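Local atomic coordinates of tyrosinase (Burkholderia thailandensis, PDB entry 5ZRD), a protein that catalyses the copper-dependent hydroxylation of monophenols to catechols, working through a pair of copper ions in its active site. Residues Phe287-Asp292 and Leu461-Ile466; Ser448-Asp451 and Lys455-Glu458. All coordinates share one frame; numbering follows the deposited sequence.

Interaction 1 of 2, residues Phe287-Asp292 and Leu461-Ile466; sequences FDYGGD and LGHKSI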
ATOM      1  N   PHE A 287       7.990  -6.305 -36.723  1.00 32.91           N
ATOM      2  CA  PHE A 287       8.955  -7.418 -36.764  1.00 30.89           C
ATOM      3  C   PHE A 287       9.154  -7.937 -38.202  1.00 35.13           C
ATOM      4  O   PHE A 287       8.195  -8.397 -38.888  1.00 33.24           O
ATOM      5  CB  PHE A 287       8.475  -8.551 -35.863  1.00 31.37           C
ATOM      6  CG  PHE A 287       8.467  -8.199 -34.405  1.00 29.94           C
ATOM      7  CD1 PHE A 287       7.484  -7.383 -33.888  1.00 28.31           C
ATOM      8  CD2 PHE A 287       9.451  -8.671 -33.557  1.00 29.55           C
ATOM      9  CE1 PHE A 287       7.480  -7.031 -32.550  1.00 28.45           C
ATOM     10  CE2 PHE A 287       9.424  -8.354 -32.209  1.00 28.25           C
ATOM     11  CZ  PHE A 287       8.444  -7.527 -31.714  1.00 29.57           C
ATOM     12  N   ASP A 288      10.399  -7.832 -38.662  1.00 37.18           N
ATOM     13  CA  ASP A 288      10.904  -8.482 -39.880  1.00 42.62           C
ATOM     14  C   ASP A 288      10.803  -9.971 -39.702  1.00 43.28           C
ATOM     15  O   ASP A 288      11.327 -10.435 -38.704  1.00 41.81           O
ATOM     16  CB  ASP A 288      12.409  -8.147 -40.030  1.00 45.90           C
ATOM     17  CG  ASP A 288      12.814  -7.780 -41.457  1.00 57.67           C
ATOM     18  OD1 ASP A 288      12.038  -7.959 -42.428  1.00 51.03           O
ATOM     19  OD2 ASP A 288      13.951  -7.282 -41.607  1.00 69.87           O
ATOM     20  N   TYR A 289      10.185 -10.754 -40.611  1.00 46.45           N
ATOM     21  CA  TYR A 289      10.253 -12.255 -40.439  1.00 51.77           C
ATOM     22  C   TYR A 289      11.720 -12.695 -40.310  1.00 53.86           C
ATOM     23  O   TYR A 289      12.039 -13.630 -39.549  1.00 57.56           O
ATOM     24  CB  TYR A 289       9.618 -13.066 -41.576  1.00 48.39           C
ATOM     25  CG  TYR A 289       9.305 -14.502 -41.208  1.00 49.73           C
ATOM     26  CD1 TYR A 289       8.410 -14.786 -40.184  1.00 50.08           C
ATOM     27  CD2 TYR A 289       9.884 -15.585 -41.870  1.00 45.97           C
ATOM     28  CE1 TYR A 289       8.092 -16.092 -39.832  1.00 52.00           C
ATOM     29  CE2 TYR A 289       9.595 -16.899 -41.511  1.00 42.88           C
ATOM     30  CZ  TYR A 289       8.681 -17.160 -40.497  1.00 45.69           C
ATOM     31  OH  TYR A 289       8.328 -18.441 -40.129  1.00 38.30           O
ATOM     32  N   GLY A 290      12.596 -11.996 -41.034  1.00 54.38           N
ATOM     33  CA  GLY A 290      14.030 -12.086 -40.806  1.00 63.12           C
ATOM     34  C   GLY A 290      14.541 -13.451 -41.215  1.00 67.63           C
ATOM     35  O   GLY A 290      13.977 -14.086 -42.114  1.00 63.74           O
ATOM     36  N   GLY A 291      15.590 -13.917 -40.551  1.00 76.30           N
ATOM     37  CA  GLY A 291      16.147 -15.216 -40.892  1.00 73.90           C
ATOM     38  C   GLY A 291      16.864 -15.880 -39.727  1.00 82.20           C
ATOM     39  O   GLY A 291      16.352 -15.972 -38.579  1.00 66.66           O
ATOM     40  N   ASP A 292      18.097 -16.271 -40.059  1.00 91.93           N
ATOM     41  CA  ASP A 292      18.881 -17.328 -39.424  1.00 84.50           C
ATOM     42  C   ASP A 292      19.834 -16.855 -38.278  1.00 78.97           C
ATOM     43  O   ASP A 292      20.514 -17.669 -37.620  1.00 63.76           O
ATOM     44  CB  ASP A 292      19.675 -17.963 -40.567  1.00 83.70           C
ATOM     45  CG  ASP A 292      20.278 -19.251 -40.195  1.00 90.25           C
ATOM     46  OD1 ASP A 292      20.072 -19.708 -39.055  1.00100.91           O
ATOM     47  OD2 ASP A 292      20.972 -19.811 -41.050  1.00 98.55           O
ATOM     48  N   LEU A 461      12.665 -24.985 -37.728  1.00 33.63           N
ATOM     49  CA  LEU A 461      11.498 -25.731 -37.153  1.00 31.72           C
ATOM     50  C   LEU A 461      10.239 -24.858 -37.041  1.00 33.12           C
ATOM     51  O   LEU A 461       9.150 -25.388 -36.871  1.00 31.40           O
ATOM     52  CB  LEU A 461      11.910 -26.225 -35.778  1.00 34.22           C
ATOM     53  CG  LEU A 461      13.205 -27.042 -35.742  1.00 36.72           C
ATOM     54  CD1 LEU A 461      13.484 -27.542 -34.338  1.00 37.59           C
ATOM     55  CD2 LEU A 461      13.136 -28.211 -36.713  1.00 37.52           C
ATOM     56  N   GLY A 462      10.393 -23.531 -37.081  1.00 34.98           N
ATOM     57  CA  GLY A 462       9.261 -22.620 -37.081  1.00 37.94           C
ATOM     58  C   GLY A 462       9.436 -21.444 -36.128  1.00 37.16           C
ATOM     59  O   GLY A 462      10.512 -21.267 -35.556  1.00 36.26           O
ATOM     60  N   HIS A 463       8.371 -20.622 -36.022  1.00 32.45           N
ATOM     61  CA  HIS A 463       8.311 -19.435 -35.169  1.00 29.68           C
ATOM     62  C   HIS A 463       7.144 -19.536 -34.157  1.00 29.36           C
ATOM     63  O   HIS A 463       6.206 -20.302 -34.306  1.00 27.78           O
ATOM     64  CB  HIS A 463       8.186 -18.176 -36.019  1.00 29.77           C
ATOM     65  CG  HIS A 463       6.842 -18.033 -36.665  1.00 32.60           C
ATOM     66  ND1 HIS A 463       6.585 -18.470 -37.947  1.00 33.18           N
ATOM     67  CD2 HIS A 463       5.675 -17.548 -36.194  1.00 33.63           C
ATOM     68  CE1 HIS A 463       5.319 -18.229 -38.248  1.00 37.00           C
ATOM     69  NE2 HIS A 463       4.739 -17.672 -37.188  1.00 35.79           N
ATOM     70  N   LYS A 464       7.258 -18.744 -33.106  1.00 30.24           N
ATOM     71  CA  LYS A 464       6.213 -18.485 -32.156  1.00 32.44           C
ATOM     72  C   LYS A 464       6.263 -16.994 -31.825  1.00 31.08           C
ATOM     73  O   LYS A 464       7.284 -16.494 -31.390  1.00 29.66           O
ATOM     74  CB  LYS A 464       6.396 -19.304 -30.881  1.00 33.79           C
ATOM     75  CG  LYS A 464       5.352 -19.099 -29.778  1.00 33.46           C
ATOM     76  CD  LYS A 464       5.755 -19.875 -28.534  1.00 38.29           C
ATOM     77  CE  LYS A 464       4.861 -19.671 -27.328  1.00 41.01           C
ATOM     78  NZ  LYS A 464       3.685 -20.559 -27.418  1.00 39.13           N
ATOM     79  N   SER A 465       5.119 -16.346 -32.013  1.00 29.68           N
ATOM     80  CA  SER A 465       4.924 -14.945 -31.784  1.00 28.86           C
ATOM     81  C   SER A 465       4.247 -14.731 -30.425  1.00 28.70           C
ATOM     82  O   SER A 465       3.130 -15.167 -30.214  1.00 31.99           O
ATOM     83  CB  SER A 465       4.094 -14.359 -32.900  1.00 30.56           C
ATOM     84  OG  SER A 465       4.832 -14.246 -34.124  1.00 27.04           O
ATOM     85  N   ILE A 466       4.909 -14.031 -29.529  1.00 28.65           N
ATOM     86  CA  ILE A 466       4.303 -13.600 -28.263  1.00 29.47           C
ATOM     87  C   ILE A 466       3.930 -12.113 -28.396  1.00 31.61           C
ATOM     88  O   ILE A 466       4.776 -11.184 -28.286  1.00 29.94           O
ATOM     89  CB  ILE A 466       5.239 -13.858 -27.068  1.00 30.11           C
ATOM     90  CG1 ILE A 466       5.650 -15.328 -26.917  1.00 31.51           C
ATOM     91  CG2 ILE A 466       4.574 -13.395 -25.778  1.00 34.20           C
ATOM     92  CD1 ILE A 466       6.698 -15.789 -27.890  1.00 33.41           C
TER
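Tyr289 OH and His463 ND1 lie 2.8 Å apart in a hydrogen bond that joins a loop to the strand facing it. The hydroxyl oxygen sits at the edge of the imidazole, near its plane, and ND1 in turn lies at the edge of the phenol, so the polar atoms meet while the rings themselves stand almost perpendicular, at 88°. With centroids 5.2 Å apart, this is an offset T-shaped pair that presents the edge of the tyrosine to the face of the histidine. Only the CE1 side of the phenol takes part: Tyr289 CE1 is 3.4 Å from His463 ND1 and 3.8 Å from His463 CE1. Swinging CG anti to the backbone N (chi1 -162°) carries the hydroxyl across to the strand, although the CA atoms of Tyr289 and His463 remain 9.1 Å apart. His463 answers with CG between its own backbone N and carbonyl carbon (chi1 71°), which brings the ring toward the loop, and the turn about CB-CG puts ND1 on the tyrosine side.

Both partners are buried, and each is held at a second point. The phenol oxygen also bonds to Tyr460 OH, and the other imidazole nitrogen, His463 NE2, bonds to Asp279 OD2; the histidine is thus gripped through both nitrogens, which should hold its rotation about CB-CG. Lys444 is a cation-pi partner of the Tyr289 ring and bonds to the backbone O of Tyr289. A buried Tyr-His-Asp hydrogen-bond relay therefore fastens both loop 287-292, through Tyr289, and helix 274-285, through Asp279, to strand 456-466; that helix supplies His277 and His281, two ligands of one copper in the type-3 dicopper site of tyrosinases.

Interaction 2 of 2, residues Ser448-Asp451 and Lys455-Glu458; sequences SVTD and KTRE
A beta hairpin made by strands 441-450 and 456-466 ends here in a connecting turn, and residues 448-451 and 455-458 are its paired tips, running nearly antiparallel. Val449 and Arg457 form the hydrogen-bonded pair: Val449 N reaches Arg457 O at 2.9 Å, and Arg457 N returns to Val449 O at 2.9 Å. Ser448 with Glu458, and Thr450 with Thr456, are the non-hydrogen-bonded pairs on either side, their side chains sharing one face of the sheet.

On that face the two threonines meet through their hydroxyls, Thr450 OG1 and Thr456 OG1, hydrogen-bonded at 2.9 Å. Each places OG1 beside its backbone N and CG2 anti to it (chi1 -54° and -63°), which lets the oxygens converge across the strand pair. Thr456 CG2 is left to lie against Ser448 CB at 3.8 Å, a diagonal contact. Thr450 OG1 also receives Lys502 NZ, from the strand beyond 441-450 in the sheet, and the carboxylate of Glu458 forms a salt bridge with Arg504.

Toward the turn the backbone pairing lengthens, with Asp451 N 3.3 Å from Lys455 O and well above that carbonyl's plane. The side chain of Asp451 adds a second bond to Lys455: CG sits between the backbone N and carbonyl carbon (chi1 69°), and OD1 accepts Lys455 N at 3.0 Å, on the syn side but tilted well out of the carboxylate plane. The same OD1 takes a weak bond from Asn453 N, in the manner of an Asx turn. On the other face, beside Val449, the Arg457 chain runs extended from CG to NE, and its NH1 lies 4.4 Å from Asp451 OD2, opposite charges near each other but beyond a salt bridge.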
ATOM      1  N   SER A 448      20.509 -28.053 -35.933  1.00 42.51           N
ATOM      2  CA  SER A 448      21.630 -28.270 -36.840  1.00 49.67           C
ATOM      3  C   SER A 448      22.274 -29.640 -36.568  1.00 51.28           C
ATOM      4  O   SER A 448      22.412 -30.073 -35.397  1.00 42.08           O
ATOM      5  CB  SER A 448      22.624 -27.152 -36.765  1.00 45.55           C
ATOM      6  OG  SER A 448      23.208 -27.123 -35.485  1.00 48.30           O
ATOM      7  N   VAL A 449      22.596 -30.325 -37.675  1.00 47.07           N
ATOM      8  CA  VAL A 449      23.261 -31.612 -37.628  1.00 52.41           C
ATOM      9  C   VAL A 449      24.518 -31.563 -38.508  1.00 54.91           C
ATOM     10  O   VAL A 449      24.494 -31.181 -39.676  1.00 51.35           O
ATOM     11  CB  VAL A 449      22.324 -32.796 -37.961  1.00 54.79           C
ATOM     12  CG1 VAL A 449      20.945 -32.380 -38.447  1.00 54.92           C
ATOM     13  CG2 VAL A 449      22.958 -33.805 -38.899  1.00 53.49           C
ATOM     14  N   THR A 450      25.615 -31.940 -37.869  1.00 59.59           N
ATOM     15  CA  THR A 450      26.930 -32.038 -38.444  1.00 62.07           C
ATOM     16  C   THR A 450      27.193 -33.510 -38.780  1.00 64.46           C
ATOM     17  O   THR A 450      27.375 -34.307 -37.875  1.00 57.38           O
ATOM     18  CB  THR A 450      27.946 -31.487 -37.441  1.00 66.51           C
ATOM     19  OG1 THR A 450      27.511 -30.173 -37.102  1.00 68.25           O
ATOM     20  CG2 THR A 450      29.361 -31.429 -37.968  1.00 75.58           C
ATOM     21  N   ASP A 451      27.162 -33.862 -40.070  1.00 71.14           N
ATOM     22  CA  ASP A 451      27.532 -35.216 -40.558  1.00 75.22           C
ATOM     23  C   ASP A 451      29.053 -35.490 -40.331  1.00 72.09           C
ATOM     24  O   ASP A 451      29.733 -34.744 -39.612  1.00 74.39           O
ATOM     25  CB  ASP A 451      27.125 -35.397 -42.050  1.00 73.17           C
ATOM     26  CG  ASP A 451      27.986 -34.524 -43.038  1.00 74.52           C
ATOM     27  OD1 ASP A 451      29.043 -33.952 -42.663  1.00 67.59           O
ATOM     28  OD2 ASP A 451      27.593 -34.402 -44.212  1.00 66.27           O
ATOM     29  N   LYS A 455      30.241 -31.220 -42.430  1.00 62.40           N
ATOM     30  CA  LYS A 455      29.229 -30.393 -43.120  1.00 72.51           C
ATOM     31  C   LYS A 455      27.942 -30.266 -42.267  1.00 68.90           C
ATOM     32  O   LYS A 455      27.205 -31.257 -42.085  1.00 52.54           O
ATOM     33  CB  LYS A 455      28.922 -30.983 -44.504  1.00 80.37           C
ATOM     34  CG  LYS A 455      27.599 -30.539 -45.122  1.00 82.51           C
ATOM     35  CD  LYS A 455      27.587 -30.469 -46.630  1.00 81.74           C
ATOM     36  CE  LYS A 455      26.325 -29.818 -47.161  1.00 85.73           C
ATOM     37  NZ  LYS A 455      26.475 -29.412 -48.579  1.00 82.09           N
ATOM     38  N   THR A 456      27.658 -29.031 -41.798  1.00 63.45           N
ATOM     39  CA  THR A 456      26.472 -28.695 -40.966  1.00 62.76           C
ATOM     40  C   THR A 456      25.255 -28.386 -41.859  1.00 57.77           C
ATOM     41  O   THR A 456      25.328 -27.537 -42.738  1.00 57.73           O
ATOM     42  CB  THR A 456      26.792 -27.552 -39.986  1.00 60.19           C
ATOM     43  OG1 THR A 456      27.809 -28.043 -39.116  1.00 57.15           O
ATOM     44  CG2 THR A 456      25.623 -27.105 -39.130  1.00 60.10           C
ATOM     45  N   ARG A 457      24.154 -29.118 -41.637  1.00 55.69           N
ATOM     46  CA  ARG A 457      22.812 -28.782 -42.172  1.00 57.27           C
ATOM     47  C   ARG A 457      21.981 -28.086 -41.080  1.00 55.40           C
ATOM     48  O   ARG A 457      21.975 -28.523 -39.922  1.00 50.72           O
ATOM     49  CB  ARG A 457      22.069 -30.046 -42.606  1.00 60.44           C
ATOM     50  CG  ARG A 457      22.201 -30.394 -44.075  1.00 69.01           C
ATOM     51  CD  ARG A 457      21.879 -31.863 -44.276  1.00 76.65           C
ATOM     52  NE  ARG A 457      21.802 -32.235 -45.684  1.00 79.66           N
ATOM     53  CZ  ARG A 457      22.853 -32.452 -46.468  1.00 82.82           C
ATOM     54  NH1 ARG A 457      24.082 -32.395 -45.975  1.00 73.96           N
ATOM     55  NH2 ARG A 457      22.661 -32.712 -47.750  1.00 82.57           N
ATOM     56  N   GLU A 458      21.258 -27.031 -41.448  1.00 51.63           N
ATOM     57  CA  GLU A 458      20.332 -26.361 -40.523  1.00 49.05           C
ATOM     58  C   GLU A 458      18.857 -26.629 -40.875  1.00 45.69           C
ATOM     59  O   GLU A 458      18.420 -26.423 -41.998  1.00 43.98           O
ATOM     60  CB  GLU A 458      20.542 -24.857 -40.514  1.00 51.35           C
ATOM     61  CG  GLU A 458      20.298 -24.283 -39.137  1.00 59.14           C
ATOM     62  CD  GLU A 458      20.326 -22.771 -39.107  1.00 62.67           C
ATOM     63  OE1 GLU A 458      19.738 -22.154 -40.068  1.00 49.94           O
ATOM     64  OE2 GLU A 458      20.940 -22.222 -38.135  1.00 55.26           O
TER

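How the interactions relate
From the N terminus, the chain passes through helix 274-285, with its copper ligands, and enters loop 287-292, the first half of interaction 1. It then makes a long excursion before returning along strand 441-450, whose tip opens interaction 2. That contact closes the short hairpin connection, with three residues between its segments, and falls wholly within the much larger loop that interaction 1 closes at 461-466. Strand 456-466 serves both: interaction 2 joins it to strand 441-450 at the hairpin's far end, while interaction 1 joins its other end to the loop after helix 274-285. Arg504 of strand 502-509 takes the backbone O of Asp292 and a salt bridge from Glu458.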